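PDB 7BVT: hypothetical sugar ABC-transporter sugar binding protein from Arthrobacter globiformis, which binds cyclic alpha-maltosyl-1,6-maltose and, as a solute-binding protein, probably hands this sugar to an ABC transporter for uptake. Local coordinates for residues V28-W33 with D310-F315; T72-S77 with D81-I86; F201-W206 with A280-P285. All coordinates share one frame; numbering follows the deposited sequence.

From the N terminus, strand 28-34 opens the sheet of one lobe, and in contact 1 segment 310-315, on helix 306-319, follows 277 residues after segment 28-33, so this contact closes the longest loop. Nested inside it, contact 2 closes a short one, joining helix 70-80 to the loop that leads into strand 86-90. Contacts 1 and 2 touch: Thr31 N lies 2.8 Å from Asp85 OD2, and the indole of Trp33 packs on Ser77. Contact 3 is also nested in contact 1 but follows contact 2 in series; it joins helix 195-207 to the loop after strand 277-280, on the opposite side of the chain's centre, about 38 Å from contact 1 between centres.

Contact 1: V28-W33 with D310-F315; sequences VEVTVW and DAAADF
Ala311 presses its methyl group between two valines of the strand, and here the contact is tightest: CB of Ala311 lies 3.6 Å from CG1 of Val28 and 3.8 Å from CG2 of Val30. Val30 forks over the helix surface. While CG2 meets Ala311, the other branch, CG1, turns to the next residue and lies 4.0 Å from CA of Ala312 and 4.1 Å from its CB. The torsion that sets CG1 of Val30 anti to the backbone nitrogen (chi1 169°) brings both methyls to bear on the helix. With only methyl groups on the helix here, the axes of the two short segments approach to 8.7 Å, with 62° between their N-to-C directions. This is a helix layer on a sheet layer in an alpha/beta lobe of a bilobal solute-binding protein: strand 28-34 runs parallel to its neighbours 58-64 and 86-90, and helix 306-319, from far along the chain, covers one face of the sheet. Ile60 and Ile86 of those flanking strands close in around Val30. Further along, the two segments draw apart. The side chains of Val32 and Phe315 come no nearer than 4.5 Å to the opposite segment; Val32 packs on Ile60, Ile86 and Ile88, while the Phe315 ring finds Ile60 and stands edge-to-face with Tyr51. The polar margin belongs to the acids: Asp310 and Asp314, both exposed, make a salt bridge to Arg109 and a hydrogen bond to the Tyr51 hydroxyl, respectively. On the strand, Glu29 is exposed too, its side chain starting away from the helix.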
loop_
_atom_site.group_PDB
_atom_site.type_symbol
_atom_site.label_atom_id
_atom_site.label_comp_id
_atom_site.label_asym_id
_atom_site.label_seq_id
_atom_site.Cartn_x
_atom_site.Cartn_y
_atom_site.Cartn_z
ATOM N N VAL A 28 25.646 19.585 -10.493
ATOM C CA VAL A 28 25.815 18.630 -9.365
ATOM C C VAL A 28 25.253 17.281 -9.844
ATOM O O VAL A 28 24.076 17.260 -10.306
ATOM C CB VAL A 28 25.094 19.108 -8.088
ATOM C CG1 VAL A 28 25.194 18.070 -6.957
ATOM C CG2 VAL A 28 25.580 20.473 -7.620
ATOM N N GLU A 29 26.049 16.220 -9.767
ATOM C CA GLU A 29 25.646 14.866 -10.221
ATOM C C GLU A 29 24.925 14.187 -9.064
ATOM O O GLU A 29 25.466 14.172 -7.963
ATOM C CB GLU A 29 26.862 14.053 -10.656
ATOM C CG GLU A 29 27.678 14.777 -11.715
ATOM C CD GLU A 29 27.099 14.736 -13.117
ATOM O OE1 GLU A 29 26.184 13.908 -13.352
ATOM O OE2 GLU A 29 27.570 15.527 -13.990
ATOM N N VAL A 30 23.716 13.708 -9.310
ATOM C CA VAL A 30 22.847 13.089 -8.287
ATOM C C VAL A 30 22.435 11.728 -8.840
ATOM O O VAL A 30 21.859 11.639 -9.932
ATOM C CB VAL A 30 21.652 14.018 -7.984
ATOM C CG1 VAL A 30 20.575 13.341 -7.140
ATOM C CG2 VAL A 30 22.085 15.305 -7.305
ATOM N N THR A 31 22.721 10.711 -8.077
ATOM C CA THR A 31 22.338 9.347 -8.452
ATOM C C THR A 31 21.006 8.955 -7.798
ATOM O O THR A 31 20.801 9.281 -6.627
ATOM C CB THR A 31 23.436 8.369 -8.113
ATOM O OG1 THR A 31 23.708 8.417 -6.717
ATOM C CG2 THR A 31 24.674 8.672 -8.949
ATOM N N VAL A 32 20.185 8.245 -8.540
ATOM C CA VAL A 32 18.866 7.728 -8.071
ATOM C C VAL A 32 18.853 6.240 -8.338
ATOM O O VAL A 32 19.059 5.889 -9.497
ATOM C CB VAL A 32 17.684 8.395 -8.771
ATOM C CG1 VAL A 32 16.384 7.765 -8.301
ATOM C CG2 VAL A 32 17.670 9.882 -8.544
ATOM N N TRP A 33 18.620 5.437 -7.329
ATOM C CA TRP A 33 18.337 4.005 -7.517
ATOM C C TRP A 33 16.855 3.753 -7.261
ATOM O O TRP A 33 16.318 4.277 -6.265
ATOM C CB TRP A 33 19.162 3.135 -6.615
ATOM C CG TRP A 33 20.648 3.226 -6.779
ATOM C CD1 TRP A 33 21.323 3.859 -7.760
ATOM C CD2 TRP A 33 21.630 2.580 -5.972
ATOM N NE1 TRP A 33 22.669 3.678 -7.591
ATOM C CE2 TRP A 33 22.891 2.904 -6.522
ATOM C CE3 TRP A 33 21.569 1.767 -4.850
ATOM C CZ2 TRP A 33 24.088 2.490 -5.940
ATOM C CZ3 TRP A 33 22.755 1.307 -4.311
ATOM C CH2 TRP A 33 23.982 1.680 -4.843
ATOM N N ASP A 310 20.642 19.331 -0.941
ATOM C CA ASP A 310 19.721 20.301 -1.590
ATOM C C ASP A 310 19.612 20.006 -3.098
ATOM O O ASP A 310 18.522 20.195 -3.618
ATOM C CB ASP A 310 20.141 21.747 -1.324
ATOM C CG ASP A 310 19.895 22.244 0.094
ATOM O OD1 ASP A 310 19.088 21.619 0.858
ATOM O OD2 ASP A 310 20.546 23.236 0.442
ATOM N N ALA A 311 20.636 19.511 -3.777
ATOM C CA ALA A 311 20.545 19.139 -5.220
ATOM C C ALA A 311 19.535 17.990 -5.395
ATOM O O ALA A 311 18.649 18.029 -6.295
ATOM C CB ALA A 311 21.896 18.736 -5.764
ATOM N N ALA A 312 19.658 16.980 -4.549
ATOM C CA ALA A 312 18.774 15.801 -4.610
ATOM C C ALA A 312 17.348 16.266 -4.344
ATOM O O ALA A 312 16.393 15.851 -5.034
ATOM C CB ALA A 312 19.219 14.795 -3.589
ATOM N N ALA A 313 17.174 17.057 -3.282
ATOM C CA ALA A 313 15.820 17.506 -2.892
ATOM C C ALA A 313 15.230 18.429 -3.970
ATOM O O ALA A 313 14.014 18.513 -4.109
ATOM C CB ALA A 313 15.878 18.196 -1.530
ATOM N N ASP A 314 16.046 19.086 -4.791
ATOM C CA ASP A 314 15.549 19.952 -5.882
ATOM C C ASP A 314 14.820 19.068 -6.906
ATOM O O ASP A 314 13.735 19.449 -7.360
ATOM C CB ASP A 314 16.646 20.764 -6.574
ATOM C CG ASP A 314 16.099 21.732 -7.594
ATOM O OD1 ASP A 314 15.550 22.777 -7.154
ATOM O OD2 ASP A 314 16.173 21.434 -8.831
ATOM N N PHE A 315 15.407 17.937 -7.246
ATOM C CA PHE A 315 14.754 16.979 -8.166
ATOM C C PHE A 315 13.446 16.445 -7.545
ATOM O O PHE A 315 12.392 16.475 -8.217
ATOM C CB PHE A 315 15.682 15.837 -8.535
ATOM C CG PHE A 315 14.970 14.750 -9.278
ATOM C CD1 PHE A 315 14.409 14.992 -10.524
ATOM C CD2 PHE A 315 14.785 13.524 -8.679
ATOM C CE1 PHE A 315 13.694 14.007 -11.164
ATOM C CE2 PHE A 315 14.076 12.535 -9.331
ATOM C CZ PHE A 315 13.554 12.770 -10.588
#

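Contact 2: T72-S77 with D81-I86; sequences TKLRAS and DTLPDI
Leu74 and Leu83 lie across each other at about a right angle, touching through one methyl each, with CD2 of Leu74 4.0 Å from CD2 of Leu83. Leu74 is also set squarely across the ring of Pro84, where the same CD2 rests 3.9 Å from CD of the proline; a single methyl thus touches two successive loop residues, Leu83 and Pro84. Leu83 reaches the helix from the loop with its CG beside the backbone nitrogen (chi1 -76°), which carries CD2 onto the helix surface, 3.5 Å from the carbonyl oxygen of Leu74 and 3.8 Å from CB of Ser77. The indole of Trp33, on the neighbouring strand, packs against Leu74, Ser77 and Pro84 and so helps to bury this corner.

Nearer the helix end the grip becomes polar. The backbone nitrogen of Thr82 donates to the carbonyl oxygen of Ser77 at 2.9 Å, a fairly straight bond of 161° that lies in the carbonyl plane and uses a lone pair. The hydroxyls of Thr82 and Ser77 stand 3.8 Å apart between OG1 and OG, and Thr82 OG1 is instead hydrogen-bonded to Ser80 OG. Asp81 takes a positive phi of 54° that turns the chain out of the helix. This phi, with two bonds back into the last turn, one of them Thr82 N to Ser77 O, makes a Schellman motif, here ending the helix of a beta-alpha-beta crossover whose strands 58-64 and 86-90 lie on either side of strand 28-34.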
loop_
_atom_site.group_PDB
_atom_site.type_symbol
_atom_site.label_atom_id
_atom_site.label_comp_id
_atom_site.label_asym_id
_atom_site.label_seq_id
_atom_site.Cartn_x
_atom_site.Cartn_y
_atom_site.Cartn_z
ATOM N N THR A 72 19.828 -5.396 -0.011
ATOM C CA THR A 72 21.177 -5.992 0.127
ATOM C C THR A 72 22.214 -5.107 -0.590
ATOM O O THR A 72 23.287 -4.905 -0.061
ATOM C CB THR A 72 21.194 -7.450 -0.344
ATOM O OG1 THR A 72 20.315 -8.208 0.497
ATOM C CG2 THR A 72 22.586 -8.032 -0.243
ATOM N N LYS A 73 21.865 -4.489 -1.698
ATOM C CA LYS A 73 22.773 -3.531 -2.359
ATOM C C LYS A 73 23.025 -2.317 -1.447
ATOM O O LYS A 73 24.179 -1.829 -1.338
ATOM C CB LYS A 73 22.190 -3.131 -3.700
ATOM C CG LYS A 73 23.075 -2.190 -4.462
ATOM C CD LYS A 73 23.093 -2.349 -5.908
ATOM C CE LYS A 73 23.966 -1.257 -6.482
ATOM N NZ LYS A 73 24.939 -1.792 -7.450
ATOM N N LEU A 74 21.980 -1.777 -0.832
ATOM C CA LEU A 74 22.216 -0.628 0.070
ATOM C C LEU A 74 23.113 -0.994 1.254
ATOM O O LEU A 74 23.972 -0.168 1.592
ATOM C CB LEU A 74 20.873 -0.094 0.537
ATOM C CG LEU A 74 20.028 0.574 -0.527
ATOM C CD1 LEU A 74 18.686 0.966 0.080
ATOM C CD2 LEU A 74 20.684 1.780 -1.109
ATOM N N ARG A 75 22.969 -2.184 1.874
ATOM C CA ARG A 75 23.819 -2.581 2.997
ATOM C C ARG A 75 25.283 -2.641 2.534
ATOM O O ARG A 75 26.150 -2.185 3.248
ATOM C CB ARG A 75 23.319 -3.892 3.599
ATOM C CG ARG A 75 21.957 -3.783 4.265
ATOM C CD ARG A 75 21.627 -5.084 4.990
ATOM N NE ARG A 75 20.180 -5.223 5.228
ATOM C CZ ARG A 75 19.339 -5.967 4.492
ATOM N NH1 ARG A 75 19.771 -6.697 3.473
ATOM N NH2 ARG A 75 18.055 -6.004 4.816
ATOM N N ALA A 76 25.540 -3.249 1.374
ATOM C CA ALA A 76 26.920 -3.356 0.847
ATOM C C ALA A 76 27.479 -1.945 0.559
ATOM O O ALA A 76 28.643 -1.623 0.903
ATOM C CB ALA A 76 26.912 -4.215 -0.390
ATOM N N SER A 77 26.648 -1.092 -0.015
ATOM C CA SER A 77 27.009 0.281 -0.415
ATOM C C SER A 77 27.313 1.129 0.840
ATOM O O SER A 77 28.181 2.037 0.765
ATOM C CB SER A 77 25.915 0.868 -1.275
ATOM O OG SER A 77 25.823 0.242 -2.578
ATOM N N ASP A 81 30.963 2.762 1.259
ATOM C CA ASP A 81 30.779 4.227 1.115
ATOM C C ASP A 81 30.449 4.596 -0.335
ATOM O O ASP A 81 31.021 5.555 -0.844
ATOM C CB ASP A 81 32.009 4.961 1.700
ATOM C CG ASP A 81 32.349 4.664 3.166
ATOM O OD1 ASP A 81 31.417 4.475 4.008
ATOM O OD2 ASP A 81 33.558 4.594 3.477
ATOM N N THR A 82 29.515 3.870 -0.997
ATOM C CA THR A 82 29.035 4.156 -2.368
ATOM C C THR A 82 27.502 4.154 -2.415
ATOM O O THR A 82 26.913 3.809 -3.447
ATOM C CB THR A 82 29.636 3.182 -3.388
ATOM O OG1 THR A 82 29.249 1.856 -3.056
ATOM C CG2 THR A 82 31.151 3.281 -3.446
ATOM N N LEU A 83 26.897 4.660 -1.349
ATOM C CA LEU A 83 25.435 4.818 -1.339
ATOM C C LEU A 83 25.053 5.785 -2.439
ATOM O O LEU A 83 25.798 6.705 -2.768
ATOM C CB LEU A 83 24.978 5.307 0.041
ATOM C CG LEU A 83 24.962 4.255 1.138
ATOM C CD1 LEU A 83 24.796 4.872 2.502
ATOM C CD2 LEU A 83 23.857 3.257 0.912
ATOM N N PRO A 84 23.841 5.656 -2.988
ATOM C CA PRO A 84 23.308 6.562 -3.987
ATOM C C PRO A 84 22.909 7.846 -3.242
ATOM O O PRO A 84 22.906 7.867 -2.054
ATOM C CB PRO A 84 22.079 5.862 -4.548
ATOM C CG PRO A 84 21.614 5.089 -3.379
ATOM C CD PRO A 84 22.848 4.605 -2.646
ATOM N N ASP A 85 22.617 8.865 -3.985
ATOM C CA ASP A 85 22.153 10.131 -3.370
ATOM C C ASP A 85 20.672 9.983 -3.010
ATOM O O ASP A 85 20.288 10.418 -1.946
ATOM C CB ASP A 85 22.352 11.300 -4.306
ATOM C CG ASP A 85 23.833 11.455 -4.583
ATOM O OD1 ASP A 85 24.605 11.505 -3.570
ATOM O OD2 ASP A 85 24.174 11.480 -5.791
ATOM N N ILE A 86 19.887 9.396 -3.896
ATOM C CA ILE A 86 18.444 9.103 -3.692
ATOM C C ILE A 86 18.228 7.590 -3.810
ATOM O O ILE A 86 18.588 6.969 -4.848
ATOM C CB ILE A 86 17.535 9.904 -4.648
ATOM C CG1 ILE A 86 17.705 11.422 -4.505
ATOM C CG2 ILE A 86 16.091 9.508 -4.515
ATOM C CD1 ILE A 86 17.045 12.225 -5.612
#

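Contact 3: F201-W206 with A280-P285; sequences FQVNLW and AQVPYP
The helical segment 201-206 and the irregular segment 280-285 stand well apart as backbones, with CA of Val203 8.3 Å from CA of Val282 and CA of Asn204 7.3 Å from CA of Tyr284, so side chains must span the gap. Val203 and Val282 do so tip to tip, each pointing at the other, and their CG1 methyls meet at 3.9 Å. Placing that methyl anti to the backbone nitrogen (chi1 170° in Val203, -175° in Val282) aims each CG1 at the other segment. Asn204 adds a looser flank: its amide end swings nearer the loop than its CB does, yet ND2 remains 4.5 Å from CG1 of Val282. The amide is gripped elsewhere, ND2 by Gln207 OE1 and OD1 by the indole nitrogen of Trp234, which together should fix its rotation. Gln260 of strand 258-262 touches all three residues, and Gln364 accepts the backbone N-H of Val282. The contact is small, but all three touching residues are buried. The first turns of helix 195-207 supply Glu195, Gly196, Trp199 and Asn200 to the glycan pocket. The place of Val203, about one turn beyond Trp199 and Asn200 and with its side chain about 9 Å from a bound glucose unit, is consistent with a second layer behind the sugar site of this solute-binding protein.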
loop_
_atom_site.group_PDB
_atom_site.type_symbol
_atom_site.label_atom_id
_atom_site.label_comp_id
_atom_site.label_asym_id
_atom_site.label_seq_id
_atom_site.Cartn_x
_atom_site.Cartn_y
_atom_site.Cartn_z
ATOM N N PHE A 201 -5.667 -7.819 6.328
ATOM C CA PHE A 201 -6.356 -7.804 7.619
ATOM C C PHE A 201 -6.362 -6.402 8.224
ATOM O O PHE A 201 -7.370 -5.992 8.805
ATOM C CB PHE A 201 -5.693 -8.792 8.582
ATOM C CG PHE A 201 -6.421 -8.864 9.886
ATOM C CD1 PHE A 201 -7.587 -9.606 10.027
ATOM C CD2 PHE A 201 -5.987 -8.128 10.963
ATOM C CE1 PHE A 201 -8.292 -9.589 11.219
ATOM C CE2 PHE A 201 -6.659 -8.149 12.154
ATOM C CZ PHE A 201 -7.815 -8.874 12.293
ATOM N N GLN A 202 -5.251 -5.666 8.121
ATOM C CA GLN A 202 -5.178 -4.343 8.764
ATOM C C GLN A 202 -6.340 -3.472 8.266
ATOM O O GLN A 202 -6.811 -2.643 8.986
ATOM C CB GLN A 202 -3.846 -3.674 8.445
ATOM C CG GLN A 202 -2.719 -4.186 9.317
ATOM C CD GLN A 202 -1.327 -3.982 8.717
ATOM O OE1 GLN A 202 -1.163 -3.710 7.537
ATOM N NE2 GLN A 202 -0.299 -4.153 9.568
ATOM N N VAL A 203 -6.717 -3.601 7.004
ATOM C CA VAL A 203 -7.837 -2.792 6.447
ATOM C C VAL A 203 -9.044 -2.966 7.355
ATOM O O VAL A 203 -9.634 -1.994 7.769
ATOM C CB VAL A 203 -8.183 -3.265 5.032
ATOM C CG1 VAL A 203 -9.466 -2.625 4.534
ATOM C CG2 VAL A 203 -7.033 -3.012 4.085
ATOM N N ASN A 204 -9.406 -4.208 7.633
ATOM C CA ASN A 204 -10.644 -4.507 8.383
ATOM C C ASN A 204 -10.458 -4.194 9.872
ATOM O O ASN A 204 -11.425 -3.684 10.506
ATOM C CB ASN A 204 -10.993 -5.978 8.189
ATOM C CG ASN A 204 -11.354 -6.325 6.757
ATOM O OD1 ASN A 204 -10.989 -7.395 6.277
ATOM N ND2 ASN A 204 -12.001 -5.415 6.030
ATOM N N LEU A 205 -9.238 -4.331 10.412
ATOM C CA LEU A 205 -8.927 -3.923 11.794
ATOM C C LEU A 205 -9.197 -2.405 11.911
ATOM O O LEU A 205 -9.873 -1.947 12.832
ATOM C CB LEU A 205 -7.473 -4.299 12.087
ATOM C CG LEU A 205 -6.915 -3.751 13.400
ATOM C CD1 LEU A 205 -7.554 -4.437 14.607
ATOM C CD2 LEU A 205 -5.414 -3.917 13.411
ATOM N N TRP A 206 -8.679 -1.595 11.005
ATOM C CA TRP A 206 -8.895 -0.131 11.039
ATOM C C TRP A 206 -10.364 0.252 10.808
ATOM O O TRP A 206 -10.862 1.166 11.533
ATOM C CB TRP A 206 -7.998 0.539 10.024
ATOM C CG TRP A 206 -6.552 0.531 10.374
ATOM C CD1 TRP A 206 -5.971 0.694 11.598
ATOM C CD2 TRP A 206 -5.486 0.337 9.436
ATOM N NE1 TRP A 206 -4.593 0.615 11.487
ATOM C CE2 TRP A 206 -4.272 0.365 10.169
ATOM C CE3 TRP A 206 -5.449 0.069 8.058
ATOM C CZ2 TRP A 206 -3.044 0.213 9.553
ATOM C CZ3 TRP A 206 -4.219 -0.041 7.454
ATOM C CH2 TRP A 206 -3.043 0.022 8.190
ATOM N N ALA A 280 -14.945 -0.941 -6.008
ATOM C CA ALA A 280 -15.635 -0.117 -5.020
ATOM C C ALA A 280 -14.742 0.130 -3.819
ATOM O O ALA A 280 -13.717 -0.582 -3.679
ATOM C CB ALA A 280 -16.893 -0.803 -4.525
ATOM N N GLN A 281 -15.164 1.102 -3.039
ATOM C CA GLN A 281 -14.651 1.297 -1.672
ATOM C C GLN A 281 -14.679 -0.057 -0.953
ATOM O O GLN A 281 -15.643 -0.840 -1.128
ATOM C CB GLN A 281 -15.515 2.361 -0.985
ATOM C CG GLN A 281 -15.200 2.561 0.486
ATOM C CD GLN A 281 -16.041 3.635 1.115
ATOM O OE1 GLN A 281 -15.543 4.718 1.441
ATOM N NE2 GLN A 281 -17.333 3.372 1.238
ATOM N N VAL A 282 -13.695 -0.334 -0.091
ATOM C CA VAL A 282 -13.713 -1.599 0.688
ATOM C C VAL A 282 -14.931 -1.596 1.594
ATOM O O VAL A 282 -15.130 -0.635 2.347
ATOM C CB VAL A 282 -12.452 -1.826 1.525
ATOM C CG1 VAL A 282 -12.561 -3.205 2.172
ATOM C CG2 VAL A 282 -11.215 -1.785 0.645
ATOM N N PRO A 283 -15.794 -2.642 1.544
ATOM C CA PRO A 283 -16.936 -2.654 2.467
ATOM C C PRO A 283 -16.489 -2.534 3.918
ATOM O O PRO A 283 -15.490 -3.153 4.297
ATOM C CB PRO A 283 -17.623 -3.978 2.225
ATOM C CG PRO A 283 -17.282 -4.272 0.765
ATOM C CD PRO A 283 -15.871 -3.752 0.593
ATOM N N TYR A 284 -17.244 -1.777 4.710
ATOM C CA TYR A 284 -16.896 -1.502 6.126
ATOM C C TYR A 284 -18.087 -1.718 7.035
ATOM O O TYR A 284 -19.235 -1.761 6.575
ATOM C CB TYR A 284 -16.295 -0.116 6.286
ATOM C CG TYR A 284 -17.192 1.071 6.032
ATOM C CD1 TYR A 284 -17.399 1.560 4.750
ATOM C CD2 TYR A 284 -17.733 1.765 7.089
ATOM C CE1 TYR A 284 -18.156 2.711 4.537
ATOM C CE2 TYR A 284 -18.516 2.896 6.893
ATOM C CZ TYR A 284 -18.710 3.382 5.613
ATOM O OH TYR A 284 -19.435 4.536 5.432
ATOM N N PRO A 285 -17.869 -1.895 8.346
ATOM C CA PRO A 285 -18.967 -2.343 9.188
ATOM C C PRO A 285 -19.890 -1.160 9.419
ATOM O O PRO A 285 -19.466 0.001 9.411
ATOM C CB PRO A 285 -18.323 -2.846 10.488
ATOM C CG PRO A 285 -16.846 -2.616 10.369
ATOM C CD PRO A 285 -16.604 -1.881 9.064
#